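Local coordinates for quinoline 2-oxidoreductase large subunit (Pseudomonas putida, PDB 1T3Q), which binds a molybdenum centre and its pterin cytosine dinucleotide as the large subunit of a molybdenum hydroxylase that oxidises quinoline, at residues A143-L151 with S357-C365; E283-G291 with L703-Y711. All coordinates share one frame; numbering follows the deposited sequence.

Following the chain from the N terminus, residues 143-151 lead into helix 147-152 and meet their partner only at 357-365, where strand 352-360 runs out into a loop; contact 1 thus closes a loop of 205 residues. Inside that loop lies 283-291, the helix after strand 279-282, whose partner 703-711 comes much later, in the loop between helix 672-692 and strand 722-726. Contact 2 closes 411 residues, and the two closures cross because their segments alternate. Contact 1 ties an early helix to a sheet strand; contact 2 joins the two molybdopterin cofactor-binding domains. The centres of the contacts lie about 21 Å apart, yet C365 CB packs against L290 O at 3.8 Å.

Contact 1 (A143-L151 with S357-C365); sequences AVTGIEAAL and SIAVATNKC
V144 and N363 grip each other through two hydrogen bonds that use both polar backbone atoms of V144. Its N gives a nearly straight bond (172°) to a lone pair of N363 OD1, in the carbonyl plane and 2.8 Å long, while V144 O receives N363 N at 2.9 Å. The amide of N363 can do this because its CG lies beside its own backbone N (chi1 -71°), which brings OD1 and the peptide N-H to the same neighbour. Asparagine suits the place, since its other amide atom, ND2, donates to the carbonyls of A157 and R110. With an alanine here, V144 N would probably be left without its acceptor and those two carbonyls without their shared donor.

K364 reaches out along an extended chain, and K364 NZ makes a weak hydrogen bond to T145 O at 3.1 Å; its main partner is D322, in a salt bridge. D322 also accepts a hydrogen bond from T362 OG1, so one carboxylate serves both sequence neighbours of N363. Two buried atoms, G146 N and A361 O, find no polar partner in the model, and A361 O is covered by the methyl of A150.

That small methyl also lets helix 147-151 settle on V360, whose CG2 lies 3.8 Å from A150 CB and 4.0 Å from I147 CG1. L151 CD1 lies 3.3 Å from V360 CG1, closer than carbons usually pack, and with torsions off the usual staggered positions the leucine's exact placing is doubtful. Beyond this apolar patch N363 centres an inverse gamma turn, and the whole is a short helix, 147-151, laid at 89° across strand segment 357-360, whose sheet neighbours are strands 165-170 and 312-322.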
loop_
_atom_site.group_PDB
_atom_site.type_symbol
_atom_site.label_atom_id
_atom_site.label_comp_id
_atom_site.label_asym_id
_atom_site.label_seq_id
_atom_site.Cartn_x
_atom_site.Cartn_y
_atom_site.Cartn_z
ATOM N N ALA B 143 -10.475 45.123 11.067
ATOM C CA ALA B 143 -10.087 44.293 9.938
ATOM C C ALA B 143 -10.215 45.020 8.611
ATOM O O ALA B 143 -10.950 46.003 8.497
ATOM C CB ALA B 143 -10.937 43.030 9.918
ATOM N N VAL B 144 -9.479 44.538 7.614
ATOM C CA VAL B 144 -9.530 45.106 6.274
ATOM C C VAL B 144 -10.552 44.232 5.560
ATOM O O VAL B 144 -10.300 43.062 5.282
ATOM C CB VAL B 144 -8.166 45.016 5.573
ATOM C CG1 VAL B 144 -8.276 45.555 4.152
ATOM C CG2 VAL B 144 -7.125 45.806 6.364
ATOM N N THR B 145 -11.709 44.815 5.274
ATOM C CA THR B 145 -12.811 44.079 4.668
ATOM C C THR B 145 -12.949 44.135 3.154
ATOM O O THR B 145 -13.863 43.530 2.595
ATOM C CB THR B 145 -14.133 44.542 5.284
ATOM O OG1 THR B 145 -14.279 45.952 5.072
ATOM C CG2 THR B 145 -14.141 44.267 6.786
ATOM N N GLY B 146 -12.052 44.852 2.487
ATOM C CA GLY B 146 -12.142 44.944 1.043
ATOM C C GLY B 146 -11.054 45.796 0.425
ATOM O O GLY B 146 -10.255 46.420 1.128
ATOM N N ILE B 147 -11.036 45.826 -0.901
ATOM C CA ILE B 147 -10.049 46.587 -1.652
ATOM C C ILE B 147 -10.035 48.070 -1.292
ATOM O O ILE B 147 -8.970 48.658 -1.125
ATOM C CB ILE B 147 -10.298 46.429 -3.167
ATOM C CG1 ILE B 147 -9.934 45.004 -3.596
ATOM C CG2 ILE B 147 -9.498 47.454 -3.948
ATOM C CD1 ILE B 147 -10.292 44.684 -5.033
ATOM N N GLU B 148 -11.214 48.670 -1.185
ATOM C CA GLU B 148 -11.315 50.089 -0.853
ATOM C C GLU B 148 -10.643 50.382 0.483
ATOM O O GLU B 148 -9.794 51.269 0.583
ATOM C CB GLU B 148 -12.783 50.514 -0.797
ATOM N N ALA B 149 -11.026 49.625 1.505
ATOM C CA ALA B 149 -10.470 49.791 2.840
ATOM C C ALA B 149 -8.978 49.493 2.867
ATOM O O ALA B 149 -8.217 50.175 3.549
ATOM C CB ALA B 149 -11.200 48.879 3.828
ATOM N N ALA B 150 -8.555 48.471 2.130
ATOM C CA ALA B 150 -7.142 48.110 2.105
ATOM C C ALA B 150 -6.289 49.227 1.502
ATOM O O ALA B 150 -5.167 49.464 1.932
ATOM C CB ALA B 150 -6.946 46.817 1.317
ATOM N N LEU B 151 -6.834 49.918 0.509
ATOM C CA LEU B 151 -6.109 50.992 -0.163
ATOM C C LEU B 151 -6.246 52.363 0.490
ATOM O O LEU B 151 -5.335 53.186 0.399
ATOM C CB LEU B 151 -6.578 51.087 -1.617
ATOM C CG LEU B 151 -5.656 50.664 -2.763
ATOM C CD1 LEU B 151 -4.616 49.668 -2.309
ATOM C CD2 LEU B 151 -6.518 50.090 -3.870
ATOM N N SER B 357 -1.303 46.612 -12.185
ATOM C CA SER B 357 -1.819 45.494 -11.418
ATOM C C SER B 357 -1.534 45.750 -9.940
ATOM O O SER B 357 -0.391 45.995 -9.563
ATOM C CB SER B 357 -1.124 44.204 -11.857
ATOM O OG SER B 357 -1.518 43.119 -11.039
ATOM N N ILE B 358 -2.574 45.692 -9.112
ATOM C CA ILE B 358 -2.424 45.913 -7.675
ATOM C C ILE B 358 -3.039 44.751 -6.894
ATOM O O ILE B 358 -4.199 44.394 -7.114
ATOM C CB ILE B 358 -3.143 47.207 -7.222
ATOM C CG1 ILE B 358 -2.671 48.398 -8.059
ATOM C CG2 ILE B 358 -2.865 47.465 -5.740
ATOM C CD1 ILE B 358 -3.511 49.643 -7.860
ATOM N N ALA B 359 -2.262 44.169 -5.986
ATOM C CA ALA B 359 -2.738 43.070 -5.150
ATOM C C ALA B 359 -2.711 43.581 -3.717
ATOM O O ALA B 359 -1.662 44.000 -3.229
ATOM C CB ALA B 359 -1.820 41.856 -5.292
ATOM N N VAL B 360 -3.857 43.565 -3.046
ATOM C CA VAL B 360 -3.913 44.041 -1.668
ATOM C C VAL B 360 -4.341 42.966 -0.689
ATOM O O VAL B 360 -5.182 42.114 -0.996
ATOM C CB VAL B 360 -4.873 45.240 -1.511
ATOM C CG1 VAL B 360 -4.384 46.402 -2.354
ATOM C CG2 VAL B 360 -6.296 44.838 -1.915
ATOM N N ALA B 361 -3.750 43.016 0.497
ATOM C CA ALA B 361 -4.073 42.068 1.545
ATOM C C ALA B 361 -5.353 42.506 2.241
ATOM O O ALA B 361 -5.571 43.698 2.479
ATOM C CB ALA B 361 -2.928 41.986 2.546
ATOM N N THR B 362 -6.208 41.537 2.549
ATOM C CA THR B 362 -7.463 41.793 3.236
ATOM C C THR B 362 -7.595 40.680 4.266
ATOM O O THR B 362 -6.919 39.657 4.163
ATOM C CB THR B 362 -8.669 41.726 2.273
ATOM O OG1 THR B 362 -8.713 40.434 1.661
ATOM C CG2 THR B 362 -8.555 42.788 1.188
ATOM N N ASN B 363 -8.447 40.871 5.263
ATOM C CA ASN B 363 -8.613 39.840 6.273
ATOM C C ASN B 363 -9.650 38.807 5.834
ATOM O O ASN B 363 -10.750 38.726 6.374
ATOM C CB ASN B 363 -8.978 40.475 7.616
ATOM C CG ASN B 363 -7.806 41.232 8.225
ATOM O OD1 ASN B 363 -7.827 42.457 8.332
ATOM N ND2 ASN B 363 -6.766 40.500 8.605
ATOM N N LYS B 364 -9.262 38.026 4.829
ATOM C CA LYS B 364 -10.097 36.974 4.259
ATOM C C LYS B 364 -9.151 35.831 3.950
ATOM O O LYS B 364 -7.933 35.992 4.042
ATOM C CB LYS B 364 -10.743 37.464 2.966
ATOM C CG LYS B 364 -11.592 38.708 3.136
ATOM C CD LYS B 364 -12.079 39.239 1.798
ATOM C CE LYS B 364 -12.861 40.532 1.992
ATOM N NZ LYS B 364 -13.401 41.071 0.724
ATOM N N CYS B 365 -9.675 34.667 3.588
ATOM C CA CYS B 365 -8.758 33.588 3.286
ATOM C C CYS B 365 -7.998 34.008 2.029
ATOM O O CYS B 365 -8.497 34.788 1.210
ATOM C CB CYS B 365 -9.502 32.272 3.062
ATOM S SG CYS B 365 -10.279 32.158 1.475
#

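Contact 2 (E283-G291 with L703-Y711); sequences EDRQENFLG and LVTTTLMDY
F289 drives its ring against Y711, CE2 standing over one face of the tyrosine ring, toward the rim, and 3.5 Å from Y711 CG. The ring planes meet at 55° with centroids 5.0 Å apart, an oblique pairing. F289 CG, set beside its own backbone N (chi1 -79°), carries the phenylalanine ring across to Y711, whose hydroxyl bonds to S197 N, which fixes the far end of the tyrosine. The large flat phenylalanine also meets L708 CD1 at its edge, 4.0 Å from F289 CZ, while F289 CD1 comes within 3.3 Å of T706 O.

The same carbonyl is held by Q286. A bend at chi2 (57°) curls this chain back so that Q286 NE2 gives T706 O a hydrogen bond of 2.7 Å, approaching somewhat out of the carbonyl plane; a long flexible amide can make that turn. A water accepts from L708 N and, weakly, from Q286 NE2, spanning the two segments.

D284 and E287 form a capping box at the N terminus of helix 285-291, and T707 OG1 accepts from M709 N in an ST turn within the loop 703-711. These elements belong to the face where the large subunit meets its partners: T707 packs on F42 of the medium subunit, and L708 on V52 of the small subunit.

R285 lays CD against L708 CD1 and sends its guanidinium to P200 O and to G47 O of the small subunit. Farther along the helix, L290 CD2 is pressed to 3.5 Å from L703 CD1, while T706 CG2 rests 4.1 Å from L290 CG. T705 O, buried beside F289 CB, finds no polar partner in the model.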
loop_
_atom_site.group_PDB
_atom_site.type_symbol
_atom_site.label_atom_id
_atom_site.label_comp_id
_atom_site.label_asym_id
_atom_site.label_seq_id
_atom_site.Cartn_x
_atom_site.Cartn_y
_atom_site.Cartn_z
ATOM N N GLU B 283 -11.480 17.258 5.233
ATOM C CA GLU B 283 -12.295 18.415 5.584
ATOM C C GLU B 283 -13.731 18.308 5.102
ATOM O O GLU B 283 -14.020 17.591 4.137
ATOM C CB GLU B 283 -11.666 19.689 5.020
ATOM C CG GLU B 283 -12.064 20.004 3.589
ATOM C CD GLU B 283 -11.334 21.207 3.028
ATOM O OE1 GLU B 283 -10.931 22.090 3.819
ATOM O OE2 GLU B 283 -11.180 21.279 1.789
ATOM N N ASP B 284 -14.633 19.011 5.782
ATOM C CA ASP B 284 -16.035 19.006 5.381
ATOM C C ASP B 284 -16.294 20.185 4.445
ATOM O O ASP B 284 -15.406 21.008 4.218
ATOM C CB ASP B 284 -16.962 19.037 6.604
ATOM C CG ASP B 284 -16.784 20.277 7.468
ATOM O OD1 ASP B 284 -16.888 20.136 8.705
ATOM O OD2 ASP B 284 -16.565 21.381 6.931
ATOM N N ARG B 285 -17.502 20.272 3.899
ATOM C CA ARG B 285 -17.828 21.337 2.960
ATOM C C ARG B 285 -17.647 22.757 3.505
ATOM O O ARG B 285 -17.210 23.649 2.781
ATOM C CB ARG B 285 -19.256 21.155 2.439
ATOM C CG ARG B 285 -19.662 22.163 1.366
ATOM C CD ARG B 285 -18.710 22.157 0.171
ATOM N NE ARG B 285 -18.562 20.830 -0.426
ATOM C CZ ARG B 285 -17.759 20.559 -1.452
ATOM N NH1 ARG B 285 -17.024 21.526 -1.997
ATOM N NH2 ARG B 285 -17.691 19.326 -1.939
ATOM N N GLN B 286 -17.977 22.969 4.774
ATOM C CA GLN B 286 -17.826 24.293 5.370
ATOM C C GLN B 286 -16.362 24.706 5.431
ATOM O O GLN B 286 -16.027 25.858 5.158
ATOM C CB GLN B 286 -18.444 24.319 6.771
ATOM C CG GLN B 286 -19.959 24.357 6.739
ATOM C CD GLN B 286 -20.543 23.189 5.967
ATOM O OE1 GLN B 286 -20.412 22.043 6.385
ATOM N NE2 GLN B 286 -21.179 23.473 4.828
ATOM N N GLU B 287 -15.493 23.764 5.781
ATOM C CA GLU B 287 -14.066 24.054 5.859
ATOM C C GLU B 287 -13.509 24.372 4.474
ATOM O O GLU B 287 -12.565 25.159 4.343
ATOM C CB GLU B 287 -13.317 22.868 6.461
ATOM C CG GLU B 287 -13.814 22.472 7.842
ATOM C CD GLU B 287 -13.057 21.295 8.398
ATOM O OE1 GLU B 287 -12.157 21.513 9.236
ATOM O OE2 GLU B 287 -13.353 20.149 7.992
ATOM N N ASN B 288 -14.085 23.768 3.434
ATOM C CA ASN B 288 -13.602 24.049 2.083
ATOM C C ASN B 288 -13.903 25.507 1.741
ATOM O O ASN B 288 -13.106 26.174 1.082
ATOM C CB ASN B 288 -14.254 23.130 1.051
ATOM C CG ASN B 288 -13.520 23.144 -0.277
ATOM O OD1 ASN B 288 -12.472 22.497 -0.437
ATOM N ND2 ASN B 288 -14.049 23.890 -1.228
ATOM N N PHE B 289 -15.049 26.008 2.185
ATOM C CA PHE B 289 -15.392 27.402 1.931
ATOM C C PHE B 289 -14.591 28.327 2.849
ATOM O O PHE B 289 -14.127 29.379 2.426
ATOM C CB PHE B 289 -16.888 27.653 2.146
ATOM C CG PHE B 289 -17.751 27.199 0.998
ATOM C CD1 PHE B 289 -18.697 26.197 1.178
ATOM C CD2 PHE B 289 -17.599 27.760 -0.266
ATOM C CE1 PHE B 289 -19.480 25.754 0.110
ATOM C CE2 PHE B 289 -18.376 27.327 -1.343
ATOM C CZ PHE B 289 -19.317 26.321 -1.155
ATOM N N LEU B 290 -14.416 27.913 4.099
ATOM C CA LEU B 290 -13.693 28.710 5.091
ATOM C C LEU B 290 -12.176 28.779 4.983
ATOM O O LEU B 290 -11.595 29.867 5.049
ATOM C CB LEU B 290 -14.026 28.214 6.502
ATOM C CG LEU B 290 -15.359 28.602 7.136
ATOM C CD1 LEU B 290 -15.607 27.729 8.359
ATOM C CD2 LEU B 290 -15.339 30.077 7.508
ATOM N N GLY B 291 -11.536 27.623 4.836
ATOM C CA GLY B 291 -10.085 27.591 4.817
ATOM C C GLY B 291 -9.288 27.132 3.615
ATOM O O GLY B 291 -8.102 26.841 3.760
ATOM N N LEU B 703 -17.725 35.275 6.947
ATOM C CA LEU B 703 -17.990 34.541 5.717
ATOM C C LEU B 703 -19.448 34.094 5.820
ATOM O O LEU B 703 -19.776 33.206 6.609
ATOM C CB LEU B 703 -17.078 33.316 5.629
ATOM C CG LEU B 703 -16.611 32.824 4.256
ATOM C CD1 LEU B 703 -16.175 31.374 4.395
ATOM C CD2 LEU B 703 -17.709 32.945 3.221
ATOM N N VAL B 704 -20.321 34.711 5.032
ATOM C CA VAL B 704 -21.737 34.374 5.087
ATOM C C VAL B 704 -22.141 33.207 4.190
ATOM O O VAL B 704 -23.262 32.709 4.286
ATOM C CB VAL B 704 -22.610 35.602 4.743
ATOM C CG1 VAL B 704 -22.227 36.766 5.645
ATOM C CG2 VAL B 704 -22.431 35.991 3.294
ATOM N N THR B 705 -21.234 32.766 3.327
ATOM C CA THR B 705 -21.524 31.641 2.439
ATOM C C THR B 705 -20.600 30.471 2.773
ATOM O O THR B 705 -19.427 30.465 2.389
ATOM C CB THR B 705 -21.331 32.031 0.952
ATOM O OG1 THR B 705 -20.010 32.545 0.761
ATOM C CG2 THR B 705 -22.341 33.094 0.537
ATOM N N THR B 706 -21.122 29.483 3.495
ATOM C CA THR B 706 -20.320 28.323 3.867
ATOM C C THR B 706 -21.025 27.003 3.570
ATOM O O THR B 706 -20.543 25.945 3.962
ATOM C CB THR B 706 -19.944 28.338 5.377
ATOM O OG1 THR B 706 -21.136 28.413 6.168
ATOM C CG2 THR B 706 -19.051 29.536 5.704
ATOM N N THR B 707 -22.157 27.063 2.875
ATOM C CA THR B 707 -22.897 25.845 2.540
ATOM C C THR B 707 -23.369 25.853 1.088
ATOM O O THR B 707 -23.416 26.896 0.446
ATOM C CB THR B 707 -24.144 25.674 3.432
ATOM O OG1 THR B 707 -25.132 26.639 3.054
ATOM C CG2 THR B 707 -23.786 25.884 4.898
ATOM N N LEU B 708 -23.723 24.677 0.581
ATOM C CA LEU B 708 -24.202 24.542 -0.788
ATOM C C LEU B 708 -25.607 25.125 -0.924
ATOM O O LEU B 708 -26.169 25.178 -2.020
ATOM C CB LEU B 708 -24.183 23.070 -1.196
ATOM C CG LEU B 708 -23.118 22.609 -2.198
ATOM C CD1 LEU B 708 -21.826 23.384 -2.050
ATOM C CD2 LEU B 708 -22.888 21.127 -2.010
ATOM N N MET B 709 -26.174 25.551 0.201
ATOM C CA MET B 709 -27.488 26.175 0.199
ATOM C C MET B 709 -27.324 27.655 -0.146
ATOM O O MET B 709 -28.201 28.261 -0.758
ATOM C CB MET B 709 -28.149 26.036 1.570
ATOM C CG MET B 709 -28.668 24.644 1.853
ATOM S SD MET B 709 -30.156 24.291 0.906
ATOM C CE MET B 709 -31.335 24.195 2.219
ATOM N N ASP B 710 -26.196 28.238 0.250
ATOM C CA ASP B 710 -25.953 29.644 -0.046
ATOM C C ASP B 710 -24.996 29.847 -1.208
ATOM O O ASP B 710 -24.947 30.931 -1.785
ATOM C CB ASP B 710 -25.438 30.379 1.192
ATOM C CG ASP B 710 -26.512 30.549 2.251
ATOM O OD1 ASP B 710 -27.660 30.891 1.889
ATOM O OD2 ASP B 710 -26.210 30.349 3.443
ATOM N N TYR B 711 -24.228 28.812 -1.535
ATOM C CA TYR B 711 -23.297 28.879 -2.656
ATOM C C TYR B 711 -23.892 27.984 -3.734
ATOM O O TYR B 711 -23.844 26.757 -3.639
ATOM C CB TYR B 711 -21.911 28.360 -2.272
ATOM C CG TYR B 711 -20.876 28.660 -3.333
ATOM C CD1 TYR B 711 -20.330 29.940 -3.452
ATOM C CD2 TYR B 711 -20.484 27.685 -4.256
ATOM C CE1 TYR B 711 -19.417 30.244 -4.472
ATOM C CE2 TYR B 711 -19.573 27.981 -5.279
ATOM C CZ TYR B 711 -19.047 29.261 -5.378
ATOM O OH TYR B 711 -18.171 29.568 -6.397
HETATM O O HOH W 1 -23.151 22.154 2.492
#